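Local coordinates for protein acetyl-CoA acetyltransferase (Elizabethkingia anophelis NUHP1, PDB 6BN2) that probably catalyses the thiolase reaction, the transfer of an acetyl group between two acetyl-CoA molecules to give acetoacetyl-CoA and free CoA, at residues G27-V32 / I219-D224; L65-G70 / Q128-I133; E180-F185 / N246-A251. One frame throughout, in Å; residues are numbered along the deposited sequence.

Contact 1: residues G27-V32 / I219-D224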
loop_
_atom_site.group_PDB
_atom_site.type_symbol
_atom_site.label_atom_id
_atom_site.label_comp_id
_atom_site.label_asym_id
_atom_site.label_seq_id
_atom_site.Cartn_x
_atom_site.Cartn_y
_atom_site.Cartn_z
ATOM N N GLY A 27 9.135 14.881 18.927
ATOM C CA GLY A 27 9.630 14.408 20.216
ATOM C C GLY A 27 10.764 13.415 20.083
ATOM O O GLY A 27 11.631 13.543 19.209
ATOM N N SER A 28 10.741 12.400 20.955
ATOM C CA SER A 28 11.920 11.567 21.183
ATOM C C SER A 28 12.299 10.737 19.966
ATOM O O SER A 28 13.468 10.369 19.823
ATOM C CB SER A 28 11.697 10.643 22.381
ATOM O OG SER A 28 11.702 11.382 23.584
ATOM N N LEU A 29 11.336 10.400 19.107
ATOM C CA LEU A 29 11.608 9.606 17.913
ATOM C C LEU A 29 11.623 10.438 16.648
ATOM O O LEU A 29 11.677 9.872 15.549
ATOM C CB LEU A 29 10.573 8.486 17.768
ATOM C CG LEU A 29 10.632 7.466 18.909
ATOM C CD1 LEU A 29 9.533 6.410 18.731
ATOM C CD2 LEU A 29 12.035 6.815 19.030
ATOM N N SER A 30 11.609 11.767 16.767
ATOM C CA SER A 30 11.468 12.577 15.566
ATOM C C SER A 30 12.667 12.456 14.633
ATOM O O SER A 30 12.538 12.756 13.439
ATOM C CB SER A 30 11.233 14.038 15.946
ATOM O OG SER A 30 12.325 14.558 16.672
ATOM N N GLY A 31 13.816 12.009 15.139
ATOM C CA GLY A 31 14.991 11.779 14.317
ATOM C C GLY A 31 15.194 10.350 13.852
ATOM O O GLY A 31 16.240 10.053 13.259
ATOM N N VAL A 32 14.239 9.460 14.101
ATOM C CA VAL A 32 14.333 8.051 13.741
ATOM C C VAL A 32 13.308 7.796 12.638
ATOM O O VAL A 32 12.099 7.786 12.913
ATOM C CB VAL A 32 14.089 7.141 14.951
ATOM C CG1 VAL A 32 14.245 5.684 14.562
ATOM C CG2 VAL A 32 15.039 7.520 16.101
ATOM N N ILE A 219 20.562 7.078 23.462
ATOM C CA ILE A 219 19.418 7.173 24.358
ATOM C C ILE A 219 18.520 5.976 24.092
ATOM O O ILE A 219 18.201 5.685 22.933
ATOM C CB ILE A 219 18.657 8.493 24.140
ATOM C CG1 ILE A 219 19.518 9.684 24.573
ATOM C CG2 ILE A 219 17.310 8.466 24.861
ATOM C CD1 ILE A 219 18.893 11.028 24.278
ATOM N N ILE A 220 18.117 5.274 25.150
ATOM C CA ILE A 220 17.182 4.158 25.024
ATOM C C ILE A 220 15.781 4.687 25.309
ATOM O O ILE A 220 15.450 5.025 26.452
ATOM C CB ILE A 220 17.536 2.993 25.959
ATOM C CG1 ILE A 220 19.011 2.619 25.821
ATOM C CG2 ILE A 220 16.648 1.780 25.650
ATOM C CD1 ILE A 220 19.384 2.168 24.437
ATOM N N PHE A 221 14.951 4.761 24.269
ATOM C CA PHE A 221 13.563 5.195 24.395
ATOM C C PHE A 221 12.696 3.956 24.597
ATOM O O PHE A 221 12.560 3.137 23.687
ATOM C CB PHE A 221 13.143 5.981 23.152
ATOM C CG PHE A 221 11.749 6.538 23.227
ATOM C CD1 PHE A 221 10.762 6.104 22.355
ATOM C CD2 PHE A 221 11.432 7.507 24.179
ATOM C CE1 PHE A 221 9.459 6.619 22.426
ATOM C CE2 PHE A 221 10.141 8.020 24.253
ATOM C CZ PHE A 221 9.156 7.576 23.379
ATOM N N ALA A 222 12.143 3.786 25.807
ATOM C CA ALA A 222 11.496 2.529 26.163
ATOM C C ALA A 222 10.051 2.655 26.626
ATOM O O ALA A 222 9.408 1.628 26.879
ATOM C CB ALA A 222 12.300 1.814 27.257
ATOM N N GLU A 223 9.511 3.862 26.723
ATOM C CA GLU A 223 8.184 4.051 27.280
ATOM C C GLU A 223 7.447 5.137 26.505
ATOM O O GLU A 223 8.047 6.146 26.118
ATOM C CB GLU A 223 8.281 4.417 28.768
ATOM C CG GLU A 223 6.939 4.481 29.483
ATOM C CD GLU A 223 7.090 4.602 30.996
ATOM O OE1 GLU A 223 8.210 4.388 31.513
ATOM O OE2 GLU A 223 6.083 4.905 31.665
ATOM N N ASP A 224 6.148 4.915 26.280
ATOM C CA ASP A 224 5.297 5.919 25.645
ATOM C C ASP A 224 5.445 7.244 26.371
ATOM O O ASP A 224 5.434 7.283 27.601
ATOM C CB ASP A 224 3.827 5.493 25.697
ATOM C CG ASP A 224 3.554 4.221 24.939
ATOM O OD1 ASP A 224 4.162 3.985 23.878
ATOM O OD2 ASP A 224 2.701 3.449 25.399
#
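The aromatic ring of F221 carries this contact, met by S28 and L29 from the loop 27-32. The S28 part is a CH-pi interaction: CB lies over one face, 3.9 Å from the ring centroid and 27° off the ring normal. It is offset toward the rim and sits closest to CD2 and CE2, with S28 CB to F221 CE2 at 3.6 Å. The second part is apolar. L29 brings its branched end to CD1 and CE1, from the same side of the ring plane as S28, so that L29 CD2 is 3.6 Å from F221 CD1 and L29 CD1 is 3.7 Å from F221 CE1. The two side chains cross at about a right angle, the leucine meeting the ring obliquely. With F221 CG anti to its backbone N (chi1 -177°), the ring is carried out from the strand, and S28 and L29 both lie against one side of it. No hydrogen bond joins the segments; the polar bonds instead shape the loop. A type I beta turn from G27 to S30 has S28 and L29 at its corner and presents both to the ring; a second, L29 to V32, follows it. In the first, G27 O takes two donors, S30 N at 3.0 Å and S30 OG at 2.8 Å, the hydroxyl approaching in the carbonyl plane. S28 OG, near the ring, is hydrogen-bonded to E225, just beyond D224. The contact thus joins the loop between strand 12-24 and helix 34-48 to the small two-stranded antiparallel sheet of 209-211 and 219-221, within the N-terminal thiolase region. L29 also packs on V209 and I211 of the partner strand and on L37 of helix 34-48, while F221 rests on I211 and on P21 of strand 12-24.

Contact 2: residues L65-G70 / Q128-I133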
loop_
_atom_site.group_PDB
_atom_site.type_symbol
_atom_site.label_atom_id
_atom_site.label_comp_id
_atom_site.label_asym_id
_atom_site.label_seq_id
_atom_site.Cartn_x
_atom_site.Cartn_y
_atom_site.Cartn_z
ATOM N N LEU A 65 1.946 7.880 5.164
ATOM C CA LEU A 65 2.592 9.108 4.693
ATOM C C LEU A 65 4.002 8.737 4.248
ATOM O O LEU A 65 4.972 8.826 5.008
ATOM C CB LEU A 65 2.570 10.190 5.821
ATOM C CG LEU A 65 1.126 10.510 6.221
ATOM C CD1 LEU A 65 1.076 11.278 7.529
ATOM C CD2 LEU A 65 0.390 11.285 5.111
ATOM N N GLN A 66 4.100 8.270 3.003
ATOM C CA GLN A 66 5.323 7.658 2.491
ATOM C C GLN A 66 6.290 8.669 1.885
ATOM O O GLN A 66 7.408 8.289 1.529
ATOM C CB GLN A 66 4.955 6.602 1.444
ATOM C CG GLN A 66 4.081 5.486 2.066
ATOM C CD GLN A 66 3.465 4.529 1.065
ATOM O OE1 GLN A 66 3.784 4.554 -0.125
ATOM N NE2 GLN A 66 2.565 3.664 1.550
ATOM N N ALA A 67 5.887 9.933 1.759
ATOM C CA ALA A 67 6.702 10.892 1.024
ATOM C C ALA A 67 8.053 11.085 1.690
ATOM O O ALA A 67 8.142 11.343 2.901
ATOM C CB ALA A 67 5.985 12.243 0.922
ATOM N N GLY A 68 9.107 10.998 0.875
ATOM C CA GLY A 68 10.452 11.249 1.329
ATOM C C GLY A 68 11.075 10.133 2.131
ATOM O O GLY A 68 12.221 10.289 2.579
ATOM N N GLU A 69 10.364 9.015 2.329
ATOM C CA GLU A 69 10.956 7.874 3.016
ATOM C C GLU A 69 11.934 7.113 2.138
ATOM O O GLU A 69 12.654 6.247 2.641
ATOM C CB GLU A 69 9.868 6.913 3.487
ATOM C CG GLU A 69 8.918 7.543 4.483
ATOM C CD GLU A 69 7.871 6.549 4.934
ATOM O OE1 GLU A 69 7.288 6.767 6.015
ATOM O OE2 GLU A 69 7.630 5.556 4.182
ATOM N N GLY A 70 11.987 7.423 0.848
ATOM C CA GLY A 70 12.845 6.688 -0.051
ATOM C C GLY A 70 12.129 5.510 -0.689
ATOM O O GLY A 70 10.993 5.155 -0.354
ATOM N N GLN A 128 8.467 13.547 10.527
ATOM C CA GLN A 128 9.325 13.653 9.346
ATOM C C GLN A 128 8.549 13.820 8.044
ATOM O O GLN A 128 9.165 13.833 6.967
ATOM C CB GLN A 128 10.259 12.444 9.257
ATOM C CG GLN A 128 11.356 12.445 10.354
ATOM C CD GLN A 128 12.442 11.396 10.105
ATOM O OE1 GLN A 128 12.408 10.666 9.111
ATOM N NE2 GLN A 128 13.402 11.310 11.028
ATOM N N VAL A 129 7.235 13.995 8.102
ATOM C CA VAL A 129 6.480 14.128 6.845
ATOM C C VAL A 129 6.818 15.470 6.212
ATOM O O VAL A 129 6.806 16.491 6.913
ATOM C CB VAL A 129 4.976 14.007 7.106
ATOM C CG1 VAL A 129 4.176 14.244 5.814
ATOM C CG2 VAL A 129 4.666 12.615 7.662
ATOM N N PRO A 130 7.153 15.527 4.933
ATOM C CA PRO A 130 7.577 16.799 4.346
ATOM C C PRO A 130 6.396 17.698 4.000
ATOM O O PRO A 130 5.231 17.320 4.102
ATOM C CB PRO A 130 8.335 16.384 3.074
ATOM C CG PRO A 130 7.902 15.007 2.771
ATOM C CD PRO A 130 7.323 14.380 4.015
ATOM N N HIS A 131 6.738 18.930 3.620
ATOM C CA HIS A 131 5.871 19.815 2.852
ATOM C C HIS A 131 6.139 19.616 1.357
ATOM O O HIS A 131 7.226 19.198 0.955
ATOM C CB HIS A 131 6.125 21.280 3.224
ATOM C CG HIS A 131 5.559 21.686 4.543
ATOM N ND1 HIS A 131 6.040 21.200 5.740
ATOM C CD2 HIS A 131 4.558 22.542 4.853
ATOM C CE1 HIS A 131 5.371 21.760 6.736
ATOM N NE2 HIS A 131 4.460 22.571 6.223
ATOM N N TYR A 132 5.130 19.924 0.536
ATOM C CA TYR A 132 5.150 19.635 -0.898
ATOM C C TYR A 132 5.126 20.917 -1.710
ATOM O O TYR A 132 4.369 21.840 -1.401
ATOM C CB TYR A 132 3.911 18.830 -1.305
ATOM C CG TYR A 132 3.637 17.564 -0.542
ATOM C CD1 TYR A 132 4.674 16.778 -0.033
ATOM C CD2 TYR A 132 2.324 17.143 -0.346
ATOM C CE1 TYR A 132 4.386 15.596 0.675
ATOM C CE2 TYR A 132 2.035 15.978 0.331
ATOM C CZ TYR A 132 3.064 15.204 0.832
ATOM O OH TYR A 132 2.742 14.044 1.510
ATOM N N ILE A 133 5.897 20.953 -2.792
ATOM C CA ILE A 133 5.798 22.024 -3.779
ATOM C C ILE A 133 5.741 21.396 -5.167
ATOM O O ILE A 133 6.389 20.376 -5.415
ATOM C CB ILE A 133 6.975 23.017 -3.656
ATOM C CG1 ILE A 133 6.831 24.154 -4.665
ATOM C CG2 ILE A 133 8.312 22.324 -3.833
ATOM C CD1 ILE A 133 7.929 25.182 -4.534
HETATM O O HOH W 1 3.465 11.450 2.696
HETATM O O HOH W 2 10.119 11.961 4.913
HETATM O O HOH W 3 11.899 10.240 5.787
#
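A67, V129 and L65 bury the most surface here. A67 points its methyl group into the segment 128-133, where CB lies 3.7 Å from Y132 CE1 and 3.8 Å from P130 CG. The tyrosine ring meets this methyl obliquely, and the proline ring reaches past it to the backbone, P130 CD standing 3.3 Å from A67 O. V129 uses one branch: CG2, anti to the carbonyl carbon, faces L65, with V129 CG2 to L65 CB at 3.7 Å. The two side chains cross at about a right angle. In L65, chi1 (-60°) and chi2 (166°) together bring CD1 beside CB at that single methyl.

Water takes the place of direct hydrogen bonds. One molecule accepts from A67 N at 3.0 Å and donates to Y132 OH at 2.9 Å, while the hydroxyl is also bonded to D153. Another water lies between A67 O and Q128 O, 2.9 Å from A67 O. N and O of A67 are thus each bound by a water. A67 and G68 form the corner of a type II turn from Q66 to E69, with G68 at positive phi, and A67 CB is presented to 128-133.

The contact is part of the interface with the second subunit, whose D153 binds G68 N and G70 N and whose A67 packs on A67. The side chain of H356, a predicted proton acceptor, is about 10 Å from that of L65. The loop 65-70 follows strand 59-62 and leads into helix 73-80; L65 and V129 both pack on L150 of helix 149-155. Strand 131-133 pairs with 147-148 and, through an antiparallel ladder, with a strand of the second subunit.

Contact 3: residues E180-F185 / N246-A251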
loop_
_atom_site.group_PDB
_atom_site.type_symbol
_atom_site.label_atom_id
_atom_site.label_comp_id
_atom_site.label_asym_id
_atom_site.label_seq_id
_atom_site.Cartn_x
_atom_site.Cartn_y
_atom_site.Cartn_z
ATOM N N GLU A 180 -18.183 17.783 28.009
ATOM C CA GLU A 180 -17.869 17.190 29.306
ATOM C C GLU A 180 -17.671 15.684 29.196
ATOM O O GLU A 180 -16.777 15.120 29.841
ATOM C CB GLU A 180 -18.975 17.510 30.313
ATOM C CG GLU A 180 -19.048 18.981 30.725
ATOM C CD GLU A 180 -19.677 19.905 29.676
ATOM O OE1 GLU A 180 -20.255 19.419 28.668
ATOM O OE2 GLU A 180 -19.590 21.138 29.873
ATOM N N GLU A 181 -18.493 15.012 28.382
ATOM C CA GLU A 181 -18.331 13.569 28.220
ATOM C C GLU A 181 -17.025 13.235 27.515
ATOM O O GLU A 181 -16.345 12.269 27.887
ATOM C CB GLU A 181 -19.522 12.984 27.454
ATOM C CG GLU A 181 -20.816 13.024 28.268
ATOM C CD GLU A 181 -22.083 12.876 27.423
ATOM O OE1 GLU A 181 -22.003 12.878 26.169
ATOM O OE2 GLU A 181 -23.176 12.770 28.019
ATOM N N GLN A 182 -16.662 14.014 26.490
ATOM C CA GLN A 182 -15.399 13.783 25.798
ATOM C C GLN A 182 -14.217 14.005 26.729
ATOM O O GLN A 182 -13.235 13.252 26.698
ATOM C CB GLN A 182 -15.301 14.699 24.579
ATOM C CG GLN A 182 -16.312 14.349 23.505
ATOM C CD GLN A 182 -16.303 15.330 22.357
ATOM O OE1 GLN A 182 -15.244 15.682 21.837
ATOM N NE2 GLN A 182 -17.484 15.777 21.951
ATOM N N ASP A 183 -14.290 15.042 27.565
ATOM C CA ASP A 183 -13.203 15.297 28.504
ATOM C C ASP A 183 -13.083 14.175 29.528
ATOM O O ASP A 183 -11.970 13.770 29.881
ATOM C CB ASP A 183 -13.409 16.647 29.194
ATOM C CG ASP A 183 -12.990 17.815 28.315
ATOM O OD1 ASP A 183 -12.426 17.571 27.218
ATOM O OD2 ASP A 183 -13.225 18.977 28.715
ATOM N N ALA A 184 -14.213 13.663 30.019
ATOM C CA ALA A 184 -14.168 12.565 30.979
ATOM C C ALA A 184 -13.578 11.314 30.346
ATOM O O ALA A 184 -12.796 10.596 30.983
ATOM C CB ALA A 184 -15.569 12.289 31.534
ATOM N N PHE A 185 -13.942 11.035 29.089
ATOM C CA PHE A 185 -13.349 9.909 28.375
ATOM C C PHE A 185 -11.843 10.087 28.235
ATOM O O PHE A 185 -11.072 9.139 28.452
ATOM C CB PHE A 185 -14.019 9.758 26.996
ATOM C CG PHE A 185 -13.483 8.608 26.158
ATOM C CD1 PHE A 185 -14.183 7.411 26.076
ATOM C CD2 PHE A 185 -12.294 8.735 25.443
ATOM C CE1 PHE A 185 -13.710 6.352 25.307
ATOM C CE2 PHE A 185 -11.807 7.683 24.679
ATOM C CZ PHE A 185 -12.527 6.487 24.607
ATOM N N ASN A 246 -19.794 26.653 20.034
ATOM C CA ASN A 246 -20.468 25.390 20.348
ATOM C C ASN A 246 -19.611 24.180 19.995
ATOM O O ASN A 246 -20.132 23.128 19.620
ATOM C CB ASN A 246 -21.826 25.294 19.648
ATOM C CG ASN A 246 -22.738 26.449 19.989
ATOM O OD1 ASN A 246 -22.774 26.915 21.130
ATOM N ND2 ASN A 246 -23.480 26.925 18.995
ATOM N N GLY A 247 -18.288 24.322 20.103
ATOM C CA GLY A 247 -17.401 23.214 19.835
ATOM C C GLY A 247 -17.289 22.274 21.017
ATOM O O GLY A 247 -17.754 22.553 22.125
ATOM N N THR A 248 -16.673 21.122 20.759
ATOM C CA THR A 248 -16.455 20.121 21.797
ATOM C C THR A 248 -15.069 19.495 21.763
ATOM O O THR A 248 -14.592 19.056 22.814
ATOM C CB THR A 248 -17.504 18.993 21.715
ATOM O OG1 THR A 248 -17.335 18.256 20.494
ATOM C CG2 THR A 248 -18.930 19.535 21.791
ATOM N N VAL A 249 -14.401 19.447 20.612
ATOM C CA VAL A 249 -13.138 18.736 20.455
ATOM C C VAL A 249 -11.986 19.677 20.786
ATOM O O VAL A 249 -11.943 20.815 20.301
ATOM C CB VAL A 249 -13.010 18.183 19.023
ATOM C CG1 VAL A 249 -11.660 17.481 18.833
ATOM C CG2 VAL A 249 -14.186 17.243 18.703
ATOM N N THR A 250 -11.044 19.206 21.610
ATOM C CA THR A 250 -9.894 20.008 22.022
ATOM C C THR A 250 -8.601 19.253 21.747
ATOM O O THR A 250 -8.598 18.078 21.370
ATOM C CB THR A 250 -9.922 20.361 23.512
ATOM O OG1 THR A 250 -9.666 19.168 24.266
ATOM C CG2 THR A 250 -11.266 20.961 23.929
ATOM N N ALA A 251 -7.482 19.942 21.985
ATOM C CA ALA A 251 -6.185 19.289 21.838
ATOM C C ALA A 251 -6.023 18.139 22.821
ATOM O O ALA A 251 -5.289 17.185 22.541
ATOM C CB ALA A 251 -5.053 20.305 22.025
HETATM O O HOH W 4 -10.320 19.224 26.717
#
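Helix 179-198 and the irregular chain 246-251 come nearest at Q182 and T248, with their CA atoms 7.6 Å apart, and D183 and T250 follow at 8.7 Å. This is a helix-to-loop contact in the N-terminal thiolase region, where the loop leads into strand 258-268 of the large mixed sheet and passes a calcium site formed by Y190, A252 and A254.

Q182 reaches across with its chain extended beyond CG (chi2 175°), crossing T248 at about a right angle. Its amide NE2 gives T248 OG1 a weak hydrogen bond, 2.9 Å long with an angle of 150° at the hydrogen. The same NE2 also bonds I177 O, which holds the amide from a second direction. T248 offers its hydroxyl from between its backbone N and carbonyl carbon (chi1 66°). The amide oxygen, for its part, touches V249, with Q182 OE1 3.7 Å from the CG2 methyl.

One helix residue on, D183 and T250 do not touch directly, and a water lies between their oxygens. D183 is also held by a salt bridge to R179 through OD2, while N253 reaches D183 OD1 as well as T248 O and so ties helix and loop together. E169 of helix 169-174 accepts from the backbone N of both T248 and V249. The water's approach to T250 OG1 is doubtfully short, but on the helix side it donates to D183 OD1 at 2.7 Å.

Overall arrangement
From the N terminus, the loop 27-32 opens contact 1, which closes only at strand 219-221, 187 residues on. Contact 2 is nested inside that span, joining 65-70 to 128-133 at the subunit interface. After contact 2 has closed, helix 179-198 opens contact 3, whose partner 246-251 lies past the end of contact 1, so contacts 1 and 3 cross. Contacts 1 and 2 touch where S30 O meets Q128 NE2 at 2.9 Å, a probable hydrogen bond. Contact 3 stands apart, its nearest atoms about 15 Å from contact 1 and about 17 Å from contact 2, near the calcium site of Y190, A252 and A254.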